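PDB 2I5G: amidohydrolase from Pseudomonas aeruginosa, which probably hydrolyses dipeptides as a metal-dependent dipeptidase of the peptidase M19 family, whose members share a TIM-barrel fold. Local coordinates for residues I88-D100 against G112-V126. The protein carries 2 engineered substitutions. Numbering follows the deposited sequence.
Sequences ILYGFQNAHAFED and GVGIVQMCYNTQNLV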
loop_
_atom_site.group_PDB
_atom_site.type_symbol
_atom_site.label_atom_id
_atom_site.label_comp_id
_atom_site.label_asym_id
_atom_site.label_seq_id
_atom_site.Cartn_x
_atom_site.Cartn_y
_atom_site.Cartn_z
ATOM N N ILE A 88 -17.742 -13.603 -20.756
ATOM C CA ILE A 88 -16.871 -13.520 -19.593
ATOM C C ILE A 88 -16.218 -12.155 -19.482
ATOM O O ILE A 88 -15.468 -11.733 -20.358
ATOM C CB ILE A 88 -15.803 -14.634 -19.632
ATOM C CG1 ILE A 88 -16.490 -15.978 -19.379
ATOM C CG2 ILE A 88 -14.718 -14.385 -18.589
ATOM C CD1 ILE A 88 -15.556 -17.154 -19.400
ATOM N N LEU A 89 -16.536 -11.468 -18.390
ATOM C CA LEU A 89 -16.019 -10.137 -18.114
ATOM C C LEU A 89 -14.965 -10.198 -17.006
ATOM O O LEU A 89 -15.270 -10.528 -15.857
ATOM C CB LEU A 89 -17.185 -9.221 -17.712
ATOM C CG LEU A 89 -16.909 -7.917 -16.952
ATOM C CD1 LEU A 89 -15.867 -7.110 -17.694
ATOM C CD2 LEU A 89 -18.208 -7.117 -16.782
ATOM N N TYR A 90 -13.723 -9.877 -17.357
ATOM C CA TYR A 90 -12.624 -9.910 -16.396
ATOM C C TYR A 90 -12.726 -8.884 -15.290
ATOM O O TYR A 90 -12.959 -7.698 -15.553
ATOM C CB TYR A 90 -11.281 -9.708 -17.099
ATOM C CG TYR A 90 -10.877 -10.846 -17.993
ATOM C CD1 TYR A 90 -11.423 -12.122 -17.822
ATOM C CD2 TYR A 90 -9.908 -10.665 -18.978
ATOM C CE1 TYR A 90 -11.009 -13.186 -18.604
ATOM C CE2 TYR A 90 -9.484 -11.726 -19.770
ATOM C CZ TYR A 90 -10.037 -12.984 -19.576
ATOM O OH TYR A 90 -9.604 -14.040 -20.340
ATOM N N GLY A 91 -12.515 -9.342 -14.054
ATOM C CA GLY A 91 -12.564 -8.449 -12.912
ATOM C C GLY A 91 -11.442 -8.657 -11.908
ATOM O O GLY A 91 -10.859 -9.747 -11.816
ATOM N N PHE A 92 -11.126 -7.597 -11.166
ATOM C CA PHE A 92 -10.099 -7.649 -10.124
ATOM C C PHE A 92 -10.808 -7.405 -8.803
ATOM O O PHE A 92 -11.703 -6.559 -8.717
ATOM C CB PHE A 92 -9.065 -6.525 -10.269
ATOM C CG PHE A 92 -8.200 -6.618 -11.485
ATOM C CD1 PHE A 92 -8.311 -7.679 -12.374
ATOM C CD2 PHE A 92 -7.237 -5.643 -11.720
ATOM C CE1 PHE A 92 -7.472 -7.764 -13.475
ATOM C CE2 PHE A 92 -6.393 -5.721 -12.818
ATOM C CZ PHE A 92 -6.510 -6.782 -13.697
ATOM N N GLN A 93 -10.422 -8.131 -7.768
ATOM C CA GLN A 93 -11.030 -7.895 -6.477
ATOM C C GLN A 93 -10.050 -7.093 -5.629
ATOM O O GLN A 93 -10.164 -7.023 -4.407
ATOM C CB GLN A 93 -11.400 -9.213 -5.804
ATOM C CG GLN A 93 -12.686 -9.808 -6.351
ATOM C CD GLN A 93 -13.446 -10.621 -5.317
ATOM O OE1 GLN A 93 -13.793 -10.118 -4.239
ATOM N NE2 GLN A 93 -13.715 -11.885 -5.642
ATOM N N ASN A 94 -9.083 -6.475 -6.300
ATOM C CA ASN A 94 -8.082 -5.667 -5.618
ATOM C C ASN A 94 -7.433 -4.705 -6.609
ATOM O O ASN A 94 -7.140 -5.078 -7.742
ATOM C CB ASN A 94 -7.004 -6.565 -5.009
ATOM C CG ASN A 94 -6.225 -5.877 -3.902
ATOM O OD1 ASN A 94 -6.118 -4.653 -3.867
ATOM N ND2 ASN A 94 -5.666 -6.668 -2.997
ATOM N N ALA A 95 -7.214 -3.468 -6.179
ATOM C CA ALA A 95 -6.578 -2.474 -7.032
ATOM C C ALA A 95 -5.063 -2.653 -6.979
ATOM O O ALA A 95 -4.326 -1.994 -7.712
ATOM C CB ALA A 95 -6.946 -1.079 -6.564
ATOM N N HIS A 96 -4.609 -3.558 -6.115
ATOM C CA HIS A 96 -3.186 -3.816 -5.939
ATOM C C HIS A 96 -2.465 -4.196 -7.230
ATOM O O HIS A 96 -1.256 -3.968 -7.363
ATOM C CB HIS A 96 -2.974 -4.902 -4.886
ATOM C CG HIS A 96 -1.536 -5.114 -4.529
ATOM N ND1 HIS A 96 -0.737 -4.105 -4.032
ATOM C CD2 HIS A 96 -0.744 -6.210 -4.626
ATOM C CE1 HIS A 96 0.485 -4.569 -3.841
ATOM N NE2 HIS A 96 0.508 -5.843 -4.194
ATOM N N ALA A 97 -3.205 -4.767 -8.178
ATOM C CA ALA A 97 -2.644 -5.166 -9.467
ATOM C C ALA A 97 -2.069 -3.959 -10.208
ATOM O O ALA A 97 -1.175 -4.109 -11.045
ATOM C CB ALA A 97 -3.708 -5.826 -10.308
ATOM N N PHE A 98 -2.591 -2.769 -9.910
ATOM C CA PHE A 98 -2.102 -1.538 -10.530
ATOM C C PHE A 98 -0.783 -1.132 -9.884
ATOM O O PHE A 98 -0.084 -0.246 -10.384
ATOM C CB PHE A 98 -3.071 -0.370 -10.321
ATOM C CG PHE A 98 -4.437 -0.582 -10.891
ATOM C CD1 PHE A 98 -4.608 -1.121 -12.160
ATOM C CD2 PHE A 98 -5.563 -0.173 -10.173
ATOM C CE1 PHE A 98 -5.880 -1.246 -12.709
ATOM C CE2 PHE A 98 -6.839 -0.292 -10.709
ATOM C CZ PHE A 98 -6.999 -0.827 -11.978
ATOM N N GLU A 99 -0.451 -1.766 -8.763
ATOM C CA GLU A 99 0.765 -1.430 -8.033
ATOM C C GLU A 99 0.804 0.089 -7.785
ATOM O O GLU A 99 -0.144 0.642 -7.216
ATOM C CB GLU A 99 1.999 -1.922 -8.801
ATOM C CG GLU A 99 2.120 -3.451 -8.777
ATOM C CD GLU A 99 3.389 -3.997 -9.438
ATOM O OE1 GLU A 99 3.574 -5.237 -9.407
ATOM O OE2 GLU A 99 4.191 -3.203 -9.983
ATOM N N ASP A 100 1.867 0.772 -8.200
ATOM C CA ASP A 100 1.941 2.217 -7.981
ATOM C C ASP A 100 1.892 2.993 -9.286
ATOM O O ASP A 100 2.254 4.165 -9.346
ATOM C CB ASP A 100 3.215 2.581 -7.229
ATOM C CG ASP A 100 4.462 2.218 -7.995
ATOM O OD1 ASP A 100 5.553 2.693 -7.613
ATOM O OD2 ASP A 100 4.351 1.450 -8.975
ATOM N N GLY A 112 -8.955 -6.259 -21.385
ATOM C CA GLY A 112 -10.267 -6.808 -21.108
ATOM C C GLY A 112 -10.793 -6.723 -19.687
ATOM O O GLY A 112 -11.789 -7.362 -19.369
ATOM N N VAL A 113 -10.146 -5.953 -18.822
ATOM C CA VAL A 113 -10.627 -5.825 -17.450
ATOM C C VAL A 113 -11.664 -4.707 -17.395
ATOM O O VAL A 113 -11.392 -3.584 -17.813
ATOM C CB VAL A 113 -9.482 -5.491 -16.480
ATOM C CG1 VAL A 113 -10.021 -5.380 -15.070
ATOM C CG2 VAL A 113 -8.412 -6.562 -16.558
ATOM N N GLY A 114 -12.848 -5.015 -16.875
ATOM C CA GLY A 114 -13.902 -4.013 -16.819
ATOM C C GLY A 114 -14.428 -3.633 -15.448
ATOM O O GLY A 114 -15.197 -2.686 -15.323
ATOM N N ILE A 115 -14.028 -4.368 -14.420
ATOM C CA ILE A 115 -14.474 -4.069 -13.068
ATOM C C ILE A 115 -13.314 -4.281 -12.100
ATOM O O ILE A 115 -12.621 -5.295 -12.156
ATOM C CB ILE A 115 -15.665 -4.972 -12.652
ATOM C CG1 ILE A 115 -16.798 -4.834 -13.669
ATOM C CG2 ILE A 115 -16.172 -4.569 -11.269
ATOM C CD1 ILE A 115 -18.062 -5.598 -13.315
ATOM N N VAL A 116 -13.097 -3.320 -11.214
ATOM C CA VAL A 116 -12.012 -3.442 -10.262
ATOM C C VAL A 116 -12.432 -3.029 -8.868
ATOM O O VAL A 116 -12.958 -1.941 -8.667
ATOM C CB VAL A 116 -10.807 -2.583 -10.685
ATOM C CG1 VAL A 116 -9.706 -2.675 -9.650
ATOM C CG2 VAL A 116 -10.296 -3.048 -12.036
ATOM N N GLN A 117 -12.204 -3.917 -7.906
ATOM C CA GLN A 117 -12.525 -3.629 -6.519
ATOM C C GLN A 117 -11.375 -2.762 -6.016
ATOM O O GLN A 117 -10.211 -3.026 -6.334
ATOM C CB GLN A 117 -12.609 -4.930 -5.715
ATOM C CG GLN A 117 -13.206 -4.757 -4.338
ATOM C CD GLN A 117 -13.517 -6.078 -3.658
ATOM O OE1 GLN A 117 -14.573 -6.232 -3.045
ATOM N NE2 GLN A 117 -12.597 -7.034 -3.752
HETATM N N MSE A 118 -11.696 -1.727 -5.245
HETATM C CA MSE A 118 -10.679 -0.817 -4.732
HETATM C C MSE A 118 -9.681 -1.464 -3.783
HETATM O O MSE A 118 -8.477 -1.257 -3.903
HETATM C CB MSE A 118 -11.344 0.373 -4.040
HETATM C CG MSE A 118 -11.025 1.712 -4.683
HETATM SE SE MSE A 118 -11.240 1.654 -6.603
HETATM C CE MSE A 118 -13.052 1.012 -6.630
ATOM N N CYS A 119 -10.179 -2.250 -2.838
ATOM C CA CYS A 119 -9.304 -2.890 -1.872
ATOM C C CYS A 119 -9.803 -4.287 -1.569
ATOM O O CYS A 119 -10.890 -4.674 -2.009
ATOM C CB CYS A 119 -9.280 -2.081 -0.577
ATOM S SG CYS A 119 -8.941 -0.312 -0.793
ATOM N N TYR A 120 -9.011 -5.039 -0.810
ATOM C CA TYR A 120 -9.388 -6.390 -0.427
ATOM C C TYR A 120 -9.067 -6.686 1.035
ATOM O O TYR A 120 -7.949 -7.075 1.365
ATOM C CB TYR A 120 -8.686 -7.425 -1.308
ATOM C CG TYR A 120 -9.298 -8.800 -1.165
ATOM C CD1 TYR A 120 -10.520 -9.104 -1.777
ATOM C CD2 TYR A 120 -8.702 -9.772 -0.363
ATOM C CE1 TYR A 120 -11.136 -10.337 -1.590
ATOM C CE2 TYR A 120 -9.309 -11.009 -0.165
ATOM C CZ TYR A 120 -10.528 -11.286 -0.780
ATOM O OH TYR A 120 -11.150 -12.505 -0.577
ATOM N N ASN A 121 -10.054 -6.483 1.902
ATOM C CA ASN A 121 -9.932 -6.754 3.335
ATOM C C ASN A 121 -8.991 -5.874 4.148
ATOM O O ASN A 121 -9.365 -5.397 5.219
ATOM C CB ASN A 121 -9.537 -8.216 3.565
ATOM C CG ASN A 121 -10.454 -9.185 2.852
ATOM O OD1 ASN A 121 -11.509 -8.798 2.330
ATOM N ND2 ASN A 121 -10.063 -10.462 2.828
ATOM N N THR A 122 -7.772 -5.667 3.657
ATOM C CA THR A 122 -6.788 -4.868 4.382
ATOM C C THR A 122 -6.306 -3.620 3.637
ATOM O O THR A 122 -6.749 -3.338 2.524
ATOM C CB THR A 122 -5.575 -5.727 4.748
ATOM O OG1 THR A 122 -5.165 -6.472 3.598
ATOM C CG2 THR A 122 -5.922 -6.688 5.871
ATOM N N GLN A 123 -5.388 -2.881 4.250
ATOM C CA GLN A 123 -4.876 -1.654 3.645
ATOM C C GLN A 123 -4.156 -1.845 2.308
ATOM O O GLN A 123 -3.327 -2.739 2.144
ATOM C CB GLN A 123 -3.966 -0.919 4.630
ATOM C CG GLN A 123 -3.481 0.433 4.140
ATOM C CD GLN A 123 -2.896 1.278 5.259
ATOM O OE1 GLN A 123 -3.603 1.665 6.192
ATOM N NE2 GLN A 123 -1.599 1.565 5.175
ATOM N N ASN A 124 -4.493 -0.964 1.370
ATOM C CA ASN A 124 -3.967 -0.940 0.004
ATOM C C ASN A 124 -3.077 0.289 -0.139
ATOM O O ASN A 124 -2.647 0.875 0.853
ATOM C CB ASN A 124 -5.142 -0.784 -0.967
ATOM C CG ASN A 124 -5.150 -1.823 -2.043
ATOM O OD1 ASN A 124 -6.084 -1.898 -2.844
ATOM N ND2 ASN A 124 -4.107 -2.641 -2.076
ATOM N N LEU A 125 -2.797 0.668 -1.381
ATOM C CA LEU A 125 -2.042 1.888 -1.632
ATOM C C LEU A 125 -3.128 2.939 -1.880
ATOM O O LEU A 125 -2.874 4.137 -1.778
ATOM C CB LEU A 125 -1.160 1.791 -2.888
ATOM C CG LEU A 125 0.148 1.001 -2.880
ATOM C CD1 LEU A 125 0.839 1.179 -4.218
ATOM C CD2 LEU A 125 1.048 1.473 -1.762
ATOM N N VAL A 126 -4.343 2.478 -2.196
ATOM C CA VAL A 126 -5.448 3.394 -2.480
ATOM C C VAL A 126 -6.445 3.603 -1.338
ATOM O O VAL A 126 -6.971 4.700 -1.158
ATOM C CB VAL A 126 -6.222 2.953 -3.746
ATOM C CG1 VAL A 126 -5.239 2.666 -4.869
ATOM C CG2 VAL A 126 -7.072 1.738 -3.460
HETATM O O HOH W 1 -13.286 -9.381 -20.318
#
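V113 lays its CG1 methyl over one face of the F92 ring, 3.9 Å from the centroid in a CH-pi contact, while V116 packs beside F92 and also meets the F98 ring through CG1. V113 has CG1 anti to its backbone N (chi1 -179°), which sets this methyl over the ring; its branched side chain brings CG2 to the same ring. On the other face of the sheet, where I115 points, L89 CD2 meets I115 CD1 at 3.8 Å, two branched aliphatic side chains crossing at about a right angle.

The backbones beneath these side chains pair as parallel strands. G114 N donates to Y90 O (3.0 Å), F92 N to I115 O (2.9 Å) and Q117 N to F92 O (2.8 Å). Glycine suits position 114 because a beta carbon would point into the room that the L89 CD1 methyl takes up.

At the C-terminal ends of the strands, polar groups take over. The extended side chain of Q117, CG anti to the backbone N (chi1 -168°), directs NE2 at Q93 O, modelled too close for its exact length to be trusted, with a weak bond to Q93 OE1; Q117 OE1 accepts from H159 N. N94 OD1 receives H96 N at 2.9 Å, from above the carbonyl plane, in an Asx turn, and N94 ND2 donates to V43 O, giving both ends of this amide a partner.

Further out, F108 of helix 103-110 meets F92 edge-to-face, and M148 of helix 139-151 packs on V116. Parallel strands 86-92 and 113-117, joined through helix 103-110, form a beta-alpha-beta unit of the TIM barrel. The chemistry implies a division of labour: F92, V113 and V116 pack against helices, whereas Q117 bonds H159 N and approaches Q93, and N94 holds its own turn and V43.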